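Local coordinates for protein putative polyketide cyclase (Bacillus cereus, PDB 3K0Z) that is of unestablished function but, as a putative lipoprotein of the SnoaL-like family in the NTF2 clan, may act as a polyketide cyclase, at residues E35-A40 and L100-D105; I127-V132 and E139-E144. All blocks are in the same frame, centred on the assembly; numbering follows the deposited sequence.

Contact 1: residues E35-A40 and L100-D105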
ATOM      1  N   GLU A  35      15.740   6.632  12.938  1.00 23.49           N
ATOM      2  CA  GLU A  35      15.132   5.558  13.702  1.00 24.33           C
ATOM      3  C   GLU A  35      13.878   4.943  12.999  1.00 22.72           C
ATOM      4  O   GLU A  35      13.582   3.758  13.141  1.00 21.96           O
ATOM      5  CB  GLU A  35      14.883   6.007  15.135  1.00 26.65           C
ATOM      6  CG  GLU A  35      13.735   6.949  15.282  1.00 29.32           C
ATOM      7  CD  GLU A  35      13.739   7.722  16.602  1.00 30.30           C
ATOM      8  OE1 GLU A  35      14.644   7.502  17.434  1.00 31.13           O
ATOM      9  OE2 GLU A  35      12.805   8.559  16.795  1.00 38.89           O
HETATM   10  N   MSE A  36      13.174   5.731  12.216  1.00 19.46           N
HETATM   11  CA  MSE A  36      12.059   5.225  11.425  1.00 18.37           C
HETATM   12  C   MSE A  36      12.552   4.354  10.273  1.00 19.66           C
HETATM   13  O   MSE A  36      11.993   3.270  10.017  1.00 19.62           O
HETATM   14  CB  MSE A  36      11.217   6.408  10.932  1.00 21.55           C
HETATM   15  CG  MSE A  36      10.497   7.068  12.049  1.00 18.74           C
HETATM   16 SE   MSE A  36       9.709   8.752  11.521  0.75 25.69          SE
HETATM   17  CE  MSE A  36       7.965   8.078  10.815  1.00 21.04           C
ATOM     18  N   VAL A  37      13.596   4.787   9.574  1.00 18.30           N
ATOM     19  CA  VAL A  37      14.141   3.990   8.453  1.00 18.25           C
ATOM     20  C   VAL A  37      14.719   2.672   8.990  1.00 18.45           C
ATOM     21  O   VAL A  37      14.477   1.610   8.431  1.00 18.19           O
ATOM     22  CB  VAL A  37      15.192   4.782   7.634  1.00 17.98           C
ATOM     23  CG1 VAL A  37      15.944   3.880   6.719  1.00 17.61           C
ATOM     24  CG2 VAL A  37      14.503   5.908   6.842  1.00 17.71           C
ATOM     25  N   HIS A  38      15.438   2.736  10.112  1.00 17.84           N
ATOM     26  CA  HIS A  38      16.032   1.557  10.714  1.00 16.96           C
ATOM     27  C   HIS A  38      14.968   0.568  11.179  1.00 19.96           C
ATOM     28  O   HIS A  38      15.161  -0.623  11.057  1.00 21.11           O
ATOM     29  CB  HIS A  38      16.932   1.966  11.879  1.00 20.75           C
ATOM     30  CG  HIS A  38      18.240   2.545  11.438  1.00 19.50           C
ATOM     31  ND1 HIS A  38      19.261   2.839  12.314  1.00 14.87           N
ATOM     32  CD2 HIS A  38      18.706   2.830  10.197  1.00 16.95           C
ATOM     33  CE1 HIS A  38      20.290   3.324  11.627  1.00 20.15           C
ATOM     34  NE2 HIS A  38      19.978   3.310  10.334  1.00 15.30           N
ATOM     35  N   ALA A  39      13.845   1.042  11.686  1.00 18.83           N
ATOM     36  CA  ALA A  39      12.775   0.108  12.094  1.00 20.37           C
ATOM     37  C   ALA A  39      12.260  -0.612  10.865  1.00 18.59           C
ATOM     38  O   ALA A  39      12.003  -1.820  10.876  1.00 19.10           O
ATOM     39  CB  ALA A  39      11.634   0.876  12.810  1.00 19.68           C
ATOM     40  N   ALA A  40      12.110   0.129   9.783  1.00 19.96           N
ATOM     41  CA  ALA A  40      11.661  -0.479   8.513  1.00 19.64           C
ATOM     42  C   ALA A  40      12.669  -1.492   8.040  1.00 21.39           C
ATOM     43  O   ALA A  40      12.282  -2.566   7.649  1.00 16.82           O
ATOM     44  CB  ALA A  40      11.466   0.575   7.464  1.00 19.06           C
ATOM     45  N   LEU A 100      10.520   3.614   0.185  1.00 20.04           N
ATOM     46  CA  LEU A 100      10.181   3.961   1.544  1.00 20.33           C
ATOM     47  C   LEU A 100       9.805   5.433   1.651  1.00 17.91           C
ATOM     48  O   LEU A 100      10.638   6.320   1.336  1.00 19.72           O
ATOM     49  CB  LEU A 100      11.392   3.671   2.434  1.00 23.55           C
ATOM     50  CG  LEU A 100      11.154   3.246   3.851  1.00 27.09           C
ATOM     51  CD1 LEU A 100      10.371   1.859   3.898  1.00 22.78           C
ATOM     52  CD2 LEU A 100      12.483   3.234   4.637  1.00 24.98           C
ATOM     53  N   LEU A 101       8.590   5.718   2.125  1.00 16.49           N
ATOM     54  CA  LEU A 101       8.069   7.133   2.257  1.00 15.62           C
ATOM     55  C   LEU A 101       7.906   7.435   3.745  1.00 17.58           C
ATOM     56  O   LEU A 101       7.104   6.778   4.441  1.00 17.59           O
ATOM     57  CB  LEU A 101       6.744   7.297   1.550  1.00 15.96           C
ATOM     58  CG  LEU A 101       6.793   6.641   0.165  1.00 17.76           C
ATOM     59  CD1 LEU A 101       5.343   6.611  -0.481  1.00 20.85           C
ATOM     60  CD2 LEU A 101       7.854   7.341  -0.721  1.00 21.04           C
ATOM     61  N   VAL A 102       8.657   8.418   4.236  1.00 18.16           N
ATOM     62  CA  VAL A 102       8.728   8.676   5.695  1.00 17.93           C
ATOM     63  C   VAL A 102       8.174  10.057   6.046  1.00 18.75           C
ATOM     64  O   VAL A 102       8.711  11.046   5.627  1.00 17.75           O
ATOM     65  CB  VAL A 102      10.163   8.488   6.209  1.00 18.09           C
ATOM     66  CG1 VAL A 102      10.200   8.649   7.703  1.00 17.80           C
ATOM     67  CG2 VAL A 102      10.744   7.078   5.758  1.00 16.46           C
ATOM     68  N   VAL A 103       7.087  10.115   6.834  1.00 19.63           N
ATOM     69  CA  VAL A 103       6.449  11.395   7.143  1.00 18.32           C
ATOM     70  C   VAL A 103       5.686  11.343   8.432  1.00 18.83           C
ATOM     71  O   VAL A 103       5.001  10.369   8.703  1.00 19.53           O
ATOM     72  CB  VAL A 103       5.529  11.850   5.975  1.00 20.22           C
ATOM     73  CG1 VAL A 103       4.305  10.895   5.745  1.00 13.92           C
ATOM     74  CG2 VAL A 103       5.081  13.353   6.160  1.00 15.84           C
ATOM     75  N   GLY A 104       5.845  12.368   9.264  1.00 18.64           N
ATOM     76  CA  GLY A 104       5.201  12.405  10.583  1.00 19.49           C
ATOM     77  C   GLY A 104       5.632  11.172  11.381  1.00 19.49           C
ATOM     78  O   GLY A 104       6.801  10.977  11.562  1.00 18.91           O
ATOM     79  N   ASP A 105       4.684  10.334  11.814  1.00 17.44           N
ATOM     80  CA  ASP A 105       4.987   9.107  12.538  1.00 17.66           C
ATOM     81  C   ASP A 105       4.702   7.865  11.699  1.00 17.84           C
ATOM     82  O   ASP A 105       4.613   6.781  12.260  1.00 21.37           O
ATOM     83  CB  ASP A 105       4.117   9.027  13.788  1.00 20.47           C
ATOM     84  CG  ASP A 105       4.470  10.057  14.799  1.00 27.29           C
ATOM     85  OD1 ASP A 105       5.654  10.462  14.856  1.00 38.35           O
ATOM     86  OD2 ASP A 105       3.553  10.442  15.556  1.00 44.50           O
TER

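Contact 2: residues I127-V132 and E139-E144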
ATOM      1  N   ILE A 127       2.487  -3.678  -0.223  1.00 18.17           N
ATOM      2  CA  ILE A 127       2.583  -2.304   0.304  1.00 20.13           C
ATOM      3  C   ILE A 127       2.148  -2.330   1.776  1.00 21.20           C
ATOM      4  O   ILE A 127       1.096  -2.924   2.109  1.00 19.46           O
ATOM      5  CB  ILE A 127       1.709  -1.253  -0.461  1.00 23.63           C
ATOM      6  CG1 ILE A 127       1.990  -1.268  -1.971  1.00 18.99           C
ATOM      7  CG2 ILE A 127       1.997   0.122   0.141  1.00 20.71           C
ATOM      8  CD1 ILE A 127       1.063  -0.385  -2.829  1.00 20.36           C
ATOM      9  N   ASP A 128       2.951  -1.702   2.648  1.00 21.17           N
ATOM     10  CA  ASP A 128       2.677  -1.673   4.070  1.00 20.40           C
ATOM     11  C   ASP A 128       2.701  -0.252   4.552  1.00 22.29           C
ATOM     12  O   ASP A 128       3.522   0.542   4.097  1.00 21.36           O
ATOM     13  CB  ASP A 128       3.756  -2.370   4.897  1.00 24.64           C
ATOM     14  CG  ASP A 128       3.952  -3.851   4.576  1.00 30.03           C
ATOM     15  OD1 ASP A 128       3.352  -4.404   3.610  1.00 37.89           O
ATOM     16  OD2 ASP A 128       4.718  -4.491   5.345  1.00 36.92           O
ATOM     17  N   ILE A 129       1.827   0.053   5.495  1.00 18.99           N
ATOM     18  CA  ILE A 129       1.840   1.332   6.198  1.00 20.39           C
ATOM     19  C   ILE A 129       2.165   0.989   7.662  1.00 19.68           C
ATOM     20  O   ILE A 129       1.435   0.227   8.319  1.00 21.50           O
ATOM     21  CB  ILE A 129       0.504   2.070   6.132  1.00 23.23           C
ATOM     22  CG1 ILE A 129       0.203   2.472   4.676  1.00 25.51           C
ATOM     23  CG2 ILE A 129       0.565   3.310   7.053  1.00 15.47           C
ATOM     24  CD1 ILE A 129      -1.247   2.855   4.434  1.00 21.81           C
ATOM     25  N   LEU A 130       3.262   1.555   8.136  1.00 17.37           N
ATOM     26  CA  LEU A 130       3.749   1.324   9.498  1.00 19.11           C
ATOM     27  C   LEU A 130       3.600   2.575  10.361  1.00 21.38           C
ATOM     28  O   LEU A 130       3.943   3.650   9.915  1.00 21.14           O
ATOM     29  CB  LEU A 130       5.216   0.965   9.431  1.00 19.27           C
ATOM     30  CG  LEU A 130       5.692  -0.128   8.478  1.00 18.14           C
ATOM     31  CD1 LEU A 130       7.237  -0.090   8.494  1.00 23.60           C
ATOM     32  CD2 LEU A 130       5.174  -1.533   8.774  1.00 19.27           C
ATOM     33  N   HIS A 131       3.114   2.418  11.595  1.00 20.65           N
ATOM     34  CA  HIS A 131       3.072   3.497  12.571  1.00 19.85           C
ATOM     35  C   HIS A 131       4.263   3.268  13.495  1.00 20.72           C
ATOM     36  O   HIS A 131       4.403   2.183  14.089  1.00 18.33           O
ATOM     37  CB  HIS A 131       1.811   3.421  13.363  1.00 20.47           C
ATOM     38  CG  HIS A 131       1.350   4.727  13.920  1.00 28.65           C
ATOM     39  ND1 HIS A 131       0.090   4.889  14.455  1.00 34.95           N
ATOM     40  CD2 HIS A 131       1.951   5.938  13.985  1.00 26.19           C
ATOM     41  CE1 HIS A 131      -0.050   6.143  14.854  1.00 43.62           C
ATOM     42  NE2 HIS A 131       1.067   6.800  14.581  1.00 37.99           N
ATOM     43  N   VAL A 132       5.139   4.258  13.591  1.00 21.98           N
ATOM     44  CA  VAL A 132       6.383   4.132  14.377  1.00 23.21           C
ATOM     45  C   VAL A 132       6.396   5.137  15.511  1.00 24.96           C
ATOM     46  O   VAL A 132       6.126   6.287  15.252  1.00 26.65           O
ATOM     47  CB  VAL A 132       7.620   4.416  13.515  1.00 22.11           C
ATOM     48  CG1 VAL A 132       8.912   4.067  14.296  1.00 18.32           C
ATOM     49  CG2 VAL A 132       7.540   3.643  12.196  1.00 23.67           C
ATOM     50  N   GLU A 139       1.952  -0.532  15.152  1.00 22.42           N
ATOM     51  CA  GLU A 139       0.819  -1.111  14.439  1.00 21.47           C
ATOM     52  C   GLU A 139       1.036  -0.978  12.914  1.00 20.22           C
ATOM     53  O   GLU A 139       1.900  -0.218  12.447  1.00 18.48           O
ATOM     54  CB  GLU A 139      -0.511  -0.451  14.863  1.00 23.38           C
ATOM     55  CG  GLU A 139      -0.544   1.040  14.672  1.00 20.64           C
ATOM     56  CD  GLU A 139      -1.759   1.752  15.313  1.00 20.48           C
ATOM     57  OE1 GLU A 139      -2.667   1.122  15.833  1.00 28.88           O
ATOM     58  OE2 GLU A 139      -1.820   2.970  15.246  1.00 26.29           O
ATOM     59  N   ASP A 140       0.284  -1.755  12.137  1.00 18.58           N
ATOM     60  CA  ASP A 140       0.404  -1.634  10.717  1.00 18.50           C
ATOM     61  C   ASP A 140      -0.858  -2.011   9.980  1.00 18.74           C
ATOM     62  O   ASP A 140      -1.799  -2.575  10.553  1.00 22.43           O
ATOM     63  CB  ASP A 140       1.658  -2.345  10.178  1.00 20.10           C
ATOM     64  CG  ASP A 140       1.530  -3.868  10.134  1.00 24.49           C
ATOM     65  OD1 ASP A 140       0.678  -4.396  10.831  1.00 23.65           O
ATOM     66  OD2 ASP A 140       2.288  -4.538   9.382  1.00 30.04           O
ATOM     67  N   TRP A 141      -0.832  -1.660   8.704  1.00 15.95           N
ATOM     68  CA  TRP A 141      -1.854  -1.941   7.705  1.00 17.89           C
ATOM     69  C   TRP A 141      -1.069  -2.355   6.481  1.00 17.67           C
ATOM     70  O   TRP A 141      -0.239  -1.600   5.984  1.00 21.08           O
ATOM     71  CB  TRP A 141      -2.677  -0.700   7.367  1.00 19.77           C
ATOM     72  CG  TRP A 141      -3.367  -0.051   8.500  1.00 15.53           C
ATOM     73  CD1 TRP A 141      -4.701  -0.146   8.819  1.00 20.89           C
ATOM     74  CD2 TRP A 141      -2.810   0.915   9.422  1.00 20.50           C
ATOM     75  NE1 TRP A 141      -4.973   0.662   9.873  1.00 15.92           N
ATOM     76  CE2 TRP A 141      -3.838   1.323  10.263  1.00 19.32           C
ATOM     77  CE3 TRP A 141      -1.549   1.477   9.586  1.00 20.72           C
ATOM     78  CZ2 TRP A 141      -3.638   2.241  11.315  1.00 22.57           C
ATOM     79  CZ3 TRP A 141      -1.346   2.394  10.621  1.00 20.64           C
ATOM     80  CH2 TRP A 141      -2.383   2.741  11.484  1.00 20.00           C
ATOM     81  N   HIS A 142      -1.341  -3.541   5.948  1.00 21.90           N
ATOM     82  CA  HIS A 142      -0.511  -4.032   4.876  1.00 20.69           C
ATOM     83  C   HIS A 142      -1.299  -4.942   3.964  1.00 20.53           C
ATOM     84  O   HIS A 142      -2.358  -5.500   4.335  1.00 20.53           O
ATOM     85  CB  HIS A 142       0.671  -4.796   5.486  1.00 23.93           C
ATOM     86  CG  HIS A 142       0.269  -6.035   6.219  1.00 22.11           C
ATOM     87  ND1 HIS A 142       0.316  -7.287   5.644  1.00 21.66           N
ATOM     88  CD2 HIS A 142      -0.211  -6.211   7.474  1.00 23.39           C
ATOM     89  CE1 HIS A 142      -0.089  -8.184   6.523  1.00 23.88           C
ATOM     90  NE2 HIS A 142      -0.424  -7.557   7.639  1.00 20.92           N
ATOM     91  N   LEU A 143      -0.778  -5.103   2.760  1.00 18.35           N
ATOM     92  CA  LEU A 143      -1.419  -5.985   1.755  1.00 19.76           C
ATOM     93  C   LEU A 143      -0.356  -6.586   0.853  1.00 20.98           C
ATOM     94  O   LEU A 143       0.532  -5.865   0.379  1.00 19.39           O
ATOM     95  CB  LEU A 143      -2.391  -5.121   0.963  1.00 22.19           C
ATOM     96  CG  LEU A 143      -3.623  -5.677   0.312  1.00 26.40           C
ATOM     97  CD1 LEU A 143      -4.369  -6.721   1.168  1.00 27.20           C
ATOM     98  CD2 LEU A 143      -4.499  -4.446  -0.033  1.00 24.98           C
ATOM     99  N   GLU A 144      -0.406  -7.899   0.688  1.00 23.92           N
ATOM    100  CA  GLU A 144       0.518  -8.631  -0.182  1.00 20.94           C
ATOM    101  C   GLU A 144      -0.334  -9.056  -1.331  1.00 23.42           C
ATOM    102  O   GLU A 144      -1.529  -9.320  -1.139  1.00 23.49           O
ATOM    103  CB  GLU A 144       1.085  -9.859   0.524  1.00 20.88           C
ATOM    104  CG  GLU A 144       2.021  -9.548   1.690  1.00 23.71           C
ATOM    105  CD  GLU A 144       1.310  -9.067   2.951  1.00 28.07           C
ATOM    106  OE1 GLU A 144       0.501  -9.840   3.492  1.00 30.20           O
ATOM    107  OE2 GLU A 144       1.607  -7.926   3.396  1.00 26.99           O
TER
HETATM  108  O   HOH W   1       4.077  -6.993   3.434  1.00 48.61           O

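Contact 1: residues E35-A40 and L100-D105
M36, V37 and A40 of helix 30-49 pack on L100 and V102 of strand 93-103, part of the helix-on-sheet layer of this NTF2-clan fold. The short axes pass 9.7 Å apart, at 143° between their N-to-C directions, and the contact is made by side chains with no hydrogen bond across it. M36 is a selenomethionine. Its SE lies 3.9 Å from V102 CG1, and the chain then bends at chi3 (87°), which turns CE over to the end of the strand, where it comes 3.2 Å from G104 O and 3.4 Å from D105 C. V37 sends CG2 down between two strand residues, touching L100 CD2 at 4.0 Å and V102 CG2 at 4.1 Å; CG1, anti to the backbone N (chi1 167°), also reaches L100 CD2. The V37 and V102 side chains cross at about a right angle. One turn after M36, A40 CB sits 3.9 Å from L100 CD1 and about as close to CD2, resting on both branches of the leucine. M36 and L100 also touch V107 of strand 106-117, while M22 of strand 22-24 lies against V37 and L100. Helix and strand are thus held by buried apolar packing without directional bonds, whereas at the more exposed end the terminal methyl of M36 lies on the backbone of the turn.

Contact 2: residues I127-V132 and E139-E144
Strands 127-132 and 139-144 run antiparallel, their axes 179° apart in direction, with I127-L143 and I129-W141 as hydrogen-bonded pairs flanking the non-hydrogen-bonded pair D128-H142. The short I129 N to W141 O bond (2.7 Å) is nearly straight, at 170°. I129 and W141 share a face with H131 and E139: I129 CG2 packs against W141 CE3 at 3.8 Å, the two side chains crossing obliquely, and R110 of the second subunit makes a cation-pi contact with the indole. Farther along, H131 and E139 lie side by side with ring and carboxylate nearly coplanar. H131 ND1 donates to E139 OE2 at 2.8 Å, on the oxygen's anti lone pair, the oxygen lying close to the imidazole plane, while E139 OE1 is hydrogen-bonded to H66 NE2.

D128, L130, D140 and H142 project to the other face, where L130 CD2 lies against D140 CB and H142 CB against D128 OD1. H142 ND1 donates to the syn lone pair of E144 OE2 at 2.7 Å; H142 NE2 is hydrogen-bonded to D65 OD2. A water donates both to D128 OD1 (2.7 Å) and to E144 OE2 (2.6 Å), bridging acids whose nearest oxygens are 3.9 Å apart, and D128 OD2 is hydrogen-bonded to Y44 OH. Each histidine thus has its ND1 oriented by a carboxylate, and D128, water, E144 and H142 form a linked polar cluster; the E144 side chain lies about 6 Å from a bound buffer molecule, probably from crystallisation, which may mark a pocket.

Contacts 1 and 2 belong to one sheet, their centres about 12 Å apart, and both are largely buried. Contact 1 joins a helix to the sheet and relies on apolar packing, whereas contact 2 joins neighbouring strands of a hairpin through a backbone ladder, to which it adds histidine-carboxylate bonds. They meet at V132: D105 O lies 2.9 Å from V132 N, a probable hydrogen bond, and, from the helix, M36 CG packs on V132 CG1 at 4.1 Å. Helix 30-49 serves both, supplying apolar residues to contact 1 and, farther along, F43 and Y44 to the face of D128, L130 and D140. Each also touches the second subunit, contact 1 through L101 and V103, contact 2 through residues including W141.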